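Local coordinates for putative chromatin binding protein (Chaetomium thermophilum, PDB 6QP0) that binds adenine nucleotide and magnesium in the P-loop domain of Kti12, a tRNA-dependent ATPase essential for tRNA modification by Elongator, at residues 3-16 and 121-134. Sequence-based numbering, arbitrary orientation.
Sequences PLIVVTGLPSSGKT and LGPKDIVILDSLNY. With MG (magnesium ion), chain D; ADP (adenosine-5'-diphosphate), chain B; AF3 (aluminum fluoride), chain C.
T16 and D130 meet across the contact at the magnesium ion: T16 OG1 binds the metal at 2.0 Å and lies 2.9 Å from D130 OD2. That hydroxyl thus sits among magnesium, D130 OD2 and ADP O1B. D130 OD1 is 2.9 Å from magnesium, farther than a direct bond, though the aspartate belongs to the metal site. Its CG stands anti to the backbone N (chi1 168°), which carries the carboxylate toward helix 15-31. Y75 OH, from the neighbouring strand 72-77, also bonds OD2.

K15 crosses L132 at a slant, CE resting on L132 CD2, and bends at chi3 and chi4 deliver NZ to ADP O3B (2.5 Å) and to F3 of the aluminum fluoride. The amide of S12 also donates to F3, nearly straight at 170°. L132 CD2 further packs against P11 CD, and helix 205-213 covers both residues through L211.

Behind the site, N133 ND2 donates to V7 O at 2.8 Å, in the plane of that carbonyl, while OD1 accepts from W138 NE1, so both ends of the amide are fixed. T8 OG1 lies close to the carbonyls of L132 and N133 and bonds to Y215.

Strands 4-9 and 125-130 run parallel, 9° apart, joined by alternating backbone bonds such as L129 N to I5 O (3.1 Å). L4 CD1 packs on V127 CG1 (3.7 Å) on the face covered by helices 106-120 and 136-148.

These adjacent strands thus bring the Walker A loop and a metal-site aspartate to one end of the sheet, as in P-loop NTPases. The aluminum fluoride stands beyond ADP O2B, where a gamma-phosphate would be; lysine and magnesium there would probably offset the negative charge of the phosphates.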
loop_
_atom_site.group_PDB
_atom_site.type_symbol
_atom_site.label_atom_id
_atom_site.label_comp_id
_atom_site.label_asym_id
_atom_site.label_seq_id
_atom_site.Cartn_x
_atom_site.Cartn_y
_atom_site.Cartn_z
ATOM N N PRO A 3 -3.617 -3.133 14.317
ATOM C CA PRO A 3 -3.422 -1.881 13.580
ATOM C C PRO A 3 -3.278 -2.075 12.079
ATOM O O PRO A 3 -2.801 -3.116 11.632
ATOM C CB PRO A 3 -2.122 -1.329 14.177
ATOM C CG PRO A 3 -2.125 -1.831 15.580
ATOM C CD PRO A 3 -2.806 -3.183 15.550
ATOM N N LEU A 4 -3.688 -1.067 11.314
ATOM C CA LEU A 4 -3.603 -1.089 9.861
ATOM C C LEU A 4 -2.668 0.017 9.398
ATOM O O LEU A 4 -2.756 1.154 9.874
ATOM C CB LEU A 4 -4.983 -0.917 9.225
ATOM C CG LEU A 4 -5.020 -0.932 7.695
ATOM C CD1 LEU A 4 -4.581 -2.286 7.159
ATOM C CD2 LEU A 4 -6.408 -0.569 7.190
ATOM N N ILE A 5 -1.776 -0.319 8.474
ATOM C CA ILE A 5 -0.843 0.632 7.883
ATOM C C ILE A 5 -1.075 0.596 6.380
ATOM O O ILE A 5 -0.695 -0.372 5.708
ATOM C CB ILE A 5 0.615 0.302 8.227
ATOM C CG1 ILE A 5 0.833 0.397 9.739
ATOM C CG2 ILE A 5 1.557 1.240 7.484
ATOM C CD1 ILE A 5 2.121 -0.243 10.213
ATOM N N VAL A 6 -1.701 1.643 5.852
ATOM C CA VAL A 6 -2.034 1.714 4.435
ATOM C C VAL A 6 -0.836 2.301 3.698
ATOM O O VAL A 6 -0.537 3.491 3.825
ATOM C CB VAL A 6 -3.296 2.549 4.193
ATOM C CG1 VAL A 6 -3.707 2.472 2.727
ATOM C CG2 VAL A 6 -4.425 2.084 5.096
ATOM N N VAL A 7 -0.142 1.463 2.940
ATOM C CA VAL A 7 0.888 1.936 2.027
ATOM C C VAL A 7 0.213 2.469 0.770
ATOM O O VAL A 7 -0.843 1.982 0.352
ATOM C CB VAL A 7 1.888 0.812 1.699
ATOM C CG1 VAL A 7 2.883 1.273 0.645
ATOM C CG2 VAL A 7 2.606 0.359 2.960
ATOM N N THR A 8 0.817 3.490 0.170
ATOM C CA THR A 8 0.243 4.105 -1.017
ATOM C C THR A 8 1.356 4.764 -1.819
ATOM O O THR A 8 2.359 5.213 -1.262
ATOM C CB THR A 8 -0.836 5.134 -0.658
ATOM O OG1 THR A 8 -1.345 5.731 -1.857
ATOM C CG2 THR A 8 -0.270 6.217 0.253
ATOM N N GLY A 9 1.159 4.812 -3.128
ATOM C CA GLY A 9 2.150 5.400 -4.002
ATOM C C GLY A 9 1.812 5.115 -5.448
ATOM O O GLY A 9 0.831 4.438 -5.765
ATOM N N LEU A 10 2.651 5.654 -6.320
ATOM C CA LEU A 10 2.490 5.464 -7.750
ATOM C C LEU A 10 2.927 4.061 -8.142
ATOM O O LEU A 10 3.572 3.350 -7.370
ATOM C CB LEU A 10 3.301 6.510 -8.506
ATOM C CG LEU A 10 2.823 7.956 -8.389
ATOM C CD1 LEU A 10 3.761 8.875 -9.151
ATOM C CD2 LEU A 10 1.401 8.096 -8.901
ATOM N N PRO A 11 2.579 3.626 -9.350
ATOM C CA PRO A 11 3.123 2.361 -9.857
ATOM C C PRO A 11 4.644 2.405 -9.897
ATOM O O PRO A 11 5.243 3.360 -10.394
ATOM C CB PRO A 11 2.520 2.253 -11.263
ATOM C CG PRO A 11 1.307 3.125 -11.226
ATOM C CD PRO A 11 1.629 4.244 -10.292
ATOM N N SER A 12 5.268 1.355 -9.364
ATOM C CA SER A 12 6.725 1.226 -9.364
ATOM C C SER A 12 7.384 2.393 -8.630
ATOM O O SER A 12 8.427 2.906 -9.043
ATOM C CB SER A 12 7.267 1.110 -10.793
ATOM O OG SER A 12 6.215 1.028 -11.740
ATOM N N SER A 13 6.777 2.807 -7.522
ATOM C CA SER A 13 7.289 3.905 -6.715
ATOM C C SER A 13 8.055 3.432 -5.486
ATOM O O SER A 13 8.563 4.266 -4.731
ATOM C CB SER A 13 6.139 4.820 -6.280
ATOM O OG SER A 13 5.188 4.113 -5.502
ATOM N N GLY A 14 8.151 2.125 -5.269
ATOM C CA GLY A 14 8.870 1.588 -4.135
ATOM C C GLY A 14 8.012 1.117 -2.982
ATOM O O GLY A 14 8.536 0.969 -1.871
ATOM N N LYS A 15 6.719 0.878 -3.206
ATOM C CA LYS A 15 5.848 0.405 -2.136
ATOM C C LYS A 15 6.365 -0.902 -1.548
ATOM O O LYS A 15 6.585 -1.013 -0.336
ATOM C CB LYS A 15 4.422 0.231 -2.664
ATOM C CG LYS A 15 3.732 1.530 -3.048
ATOM C CD LYS A 15 2.347 1.275 -3.632
ATOM C CE LYS A 15 2.357 1.334 -5.153
ATOM N NZ LYS A 15 3.339 0.393 -5.758
ATOM N N THR A 16 6.561 -1.913 -2.400
ATOM C CA THR A 16 6.990 -3.219 -1.912
ATOM C C THR A 16 8.330 -3.120 -1.194
ATOM O O THR A 16 8.535 -3.754 -0.153
ATOM C CB THR A 16 7.078 -4.212 -3.073
ATOM O OG1 THR A 16 5.851 -4.203 -3.814
ATOM C CG2 THR A 16 7.340 -5.617 -2.555
ATOM N N LEU A 121 -6.956 -8.273 10.396
ATOM C CA LEU A 121 -6.819 -6.987 11.069
ATOM C C LEU A 121 -7.568 -6.988 12.396
ATOM O O LEU A 121 -8.729 -7.405 12.471
ATOM C CB LEU A 121 -7.336 -5.859 10.173
ATOM C CG LEU A 121 -7.276 -4.449 10.766
ATOM C CD1 LEU A 121 -5.839 -4.036 11.061
ATOM C CD2 LEU A 121 -7.941 -3.447 9.833
ATOM N N GLY A 122 -6.897 -6.514 13.442
ATOM C CA GLY A 122 -7.483 -6.416 14.756
ATOM C C GLY A 122 -6.622 -5.601 15.698
ATOM O O GLY A 122 -5.522 -5.163 15.346
ATOM N N PRO A 123 -7.110 -5.379 16.921
ATOM C CA PRO A 123 -6.320 -4.598 17.887
ATOM C C PRO A 123 -4.931 -5.157 18.137
ATOM O O PRO A 123 -3.994 -4.379 18.361
ATOM C CB PRO A 123 -7.183 -4.644 19.158
ATOM C CG PRO A 123 -8.573 -4.845 18.662
ATOM C CD PRO A 123 -8.447 -5.721 17.442
ATOM N N LYS A 124 -4.765 -6.478 18.110
ATOM C CA LYS A 124 -3.479 -7.108 18.372
ATOM C C LYS A 124 -2.782 -7.574 17.099
ATOM O O LYS A 124 -1.777 -8.286 17.180
ATOM C CB LYS A 124 -3.660 -8.293 19.325
ATOM C CG LYS A 124 -4.359 -7.943 20.633
ATOM N N ASP A 125 -3.288 -7.186 15.931
ATOM C CA ASP A 125 -2.755 -7.641 14.650
ATOM C C ASP A 125 -2.386 -6.427 13.809
ATOM O O ASP A 125 -3.262 -5.657 13.402
ATOM C CB ASP A 125 -3.770 -8.520 13.919
ATOM C CG ASP A 125 -4.029 -9.823 14.640
ATOM O OD1 ASP A 125 -4.739 -9.805 15.667
ATOM O OD2 ASP A 125 -3.512 -10.862 14.184
ATOM N N ILE A 126 -1.095 -6.265 13.546
ATOM C CA ILE A 126 -0.603 -5.183 12.703
ATOM C C ILE A 126 -0.597 -5.669 11.261
ATOM O O ILE A 126 -0.012 -6.712 10.949
ATOM C CB ILE A 126 0.799 -4.735 13.145
ATOM C CG1 ILE A 126 0.767 -4.273 14.605
ATOM C CG2 ILE A 126 1.306 -3.616 12.242
ATOM C CD1 ILE A 126 2.132 -4.044 15.209
ATOM N N VAL A 127 -1.250 -4.911 10.383
ATOM C CA VAL A 127 -1.447 -5.302 8.992
ATOM C C VAL A 127 -0.820 -4.247 8.093
ATOM O O VAL A 127 -1.130 -3.056 8.212
ATOM C CB VAL A 127 -2.943 -5.474 8.664
ATOM C CG1 VAL A 127 -3.140 -5.744 7.180
ATOM C CG2 VAL A 127 -3.543 -6.596 9.498
ATOM N N ILE A 128 0.056 -4.690 7.195
ATOM C CA ILE A 128 0.669 -3.833 6.188
ATOM C C ILE A 128 -0.005 -4.121 4.854
ATOM O O ILE A 128 0.101 -5.235 4.327
ATOM C CB ILE A 128 2.184 -4.073 6.087
ATOM C CG1 ILE A 128 2.867 -3.808 7.428
ATOM C CG2 ILE A 128 2.778 -3.201 4.993
ATOM C CD1 ILE A 128 4.297 -4.310 7.486
ATOM N N LEU A 129 -0.682 -3.121 4.295
ATOM C CA LEU A 129 -1.370 -3.258 3.013
ATOM C C LEU A 129 -0.505 -2.594 1.945
ATOM O O LEU A 129 -0.515 -1.370 1.792
ATOM C CB LEU A 129 -2.766 -2.646 3.076
ATOM C CG LEU A 129 -3.664 -2.903 1.865
ATOM C CD1 LEU A 129 -3.938 -4.387 1.707
ATOM C CD2 LEU A 129 -4.969 -2.130 1.979
ATOM N N ASP A 130 0.247 -3.412 1.211
ATOM C CA ASP A 130 1.131 -2.940 0.145
ATOM C C ASP A 130 0.352 -2.978 -1.164
ATOM O O ASP A 130 0.289 -4.000 -1.850
ATOM C CB ASP A 130 2.391 -3.797 0.086
ATOM C CG ASP A 130 3.223 -3.548 -1.163
ATOM O OD1 ASP A 130 2.939 -2.590 -1.910
ATOM O OD2 ASP A 130 4.168 -4.330 -1.400
ATOM N N SER A 131 -0.247 -1.844 -1.516
ATOM C CA SER A 131 -0.963 -1.719 -2.776
ATOM C C SER A 131 -1.031 -0.245 -3.145
ATOM O O SER A 131 -0.805 0.632 -2.306
ATOM C CB SER A 131 -2.368 -2.321 -2.692
ATOM O OG SER A 131 -3.045 -2.197 -3.930
ATOM N N LEU A 132 -1.342 0.015 -4.416
ATOM C CA LEU A 132 -1.458 1.391 -4.889
ATOM C C LEU A 132 -2.317 2.222 -3.941
ATOM O O LEU A 132 -1.938 3.332 -3.554
ATOM C CB LEU A 132 -2.035 1.408 -6.305
ATOM C CG LEU A 132 -1.142 0.804 -7.393
ATOM C CD1 LEU A 132 -1.943 0.521 -8.656
ATOM C CD2 LEU A 132 0.029 1.727 -7.711
ATOM N N ASN A 133 -3.473 1.688 -3.544
ATOM C CA ASN A 133 -4.363 2.345 -2.587
ATOM C C ASN A 133 -4.473 3.838 -2.884
ATOM O O ASN A 133 -4.333 4.692 -2.008
ATOM C CB ASN A 133 -3.883 2.104 -1.154
ATOM C CG ASN A 133 -3.902 0.632 -0.771
ATOM O OD1 ASN A 133 -4.756 -0.129 -1.228
ATOM N ND2 ASN A 133 -2.958 0.224 0.071
ATOM N N TYR A 134 -4.745 4.145 -4.151
ATOM C CA TYR A 134 -4.583 5.490 -4.681
ATOM C C TYR A 134 -5.864 6.312 -4.689
ATOM O O TYR A 134 -5.841 7.455 -5.157
ATOM C CB TYR A 134 -4.025 5.419 -6.108
ATOM C CG TYR A 134 -5.010 4.878 -7.123
ATOM C CD1 TYR A 134 -5.118 3.514 -7.359
ATOM C CD2 TYR A 134 -5.829 5.735 -7.845
ATOM C CE1 TYR A 134 -6.019 3.020 -8.286
ATOM C CE2 TYR A 134 -6.728 5.252 -8.770
ATOM C CZ TYR A 134 -6.821 3.895 -8.988
ATOM O OH TYR A 134 -7.720 3.421 -9.915
HETATM MG MG MG D . 4.088 -3.417 -4.404
HETATM P PB ADP B . 6.368 -1.208 -6.406
HETATM O O1B ADP B . 6.165 -2.632 -5.938
HETATM O O2B ADP B . 5.694 -1.009 -7.735
HETATM O O3B ADP B . 5.775 -0.247 -5.405
HETATM P PA ADP B . 9.203 -1.753 -5.890
HETATM O O1A ADP B . 9.138 -3.188 -6.355
HETATM O O2A ADP B . 9.083 -1.688 -4.383
HETATM O O3A ADP B . 7.982 -0.893 -6.596
HETATM O "O5'" ADP B . 10.641 -1.087 -6.385
HETATM C "C5'" ADP B . 10.781 -0.775 -7.758
HETATM C "C4'" ADP B . 12.126 -0.740 -8.121
HETATM O "O4'" ADP B . 12.757 0.552 -7.662
HETATM C "C3'" ADP B . 12.950 -1.908 -7.394
HETATM O "O3'" ADP B . 14.014 -2.435 -8.313
HETATM C "C2'" ADP B . 13.465 -1.378 -6.401
HETATM O "O2'" ADP B . 14.803 -1.969 -6.160
HETATM C "C1'" ADP B . 13.614 0.244 -6.728
HETATM N N9 ADP B . 13.304 0.981 -5.550
HETATM C C8 ADP B . 12.190 1.107 -4.831
HETATM N N7 ADP B . 12.471 1.928 -3.814
HETATM C C5 ADP B . 13.759 2.298 -3.921
HETATM C C6 ADP B . 14.548 3.121 -3.146
HETATM N N6 ADP B . 14.692 3.995 -1.986
HETATM N N1 ADP B . 15.813 3.329 -3.467
HETATM C C2 ADP B . 16.340 2.732 -4.561
HETATM N N3 ADP B . 15.572 1.920 -5.328
HETATM C C4 ADP B . 14.283 1.709 -5.000
HETATM AL AL AF3 C . 4.320 -2.703 -7.980
HETATM F F1 AF3 C . 4.083 -3.404 -6.438
HETATM F F2 AF3 C . 5.524 -3.329 -9.019
HETATM F F3 AF3 C . 3.721 -1.134 -8.285
HETATM O O HOH W 1 4.052 -5.586 -5.196
#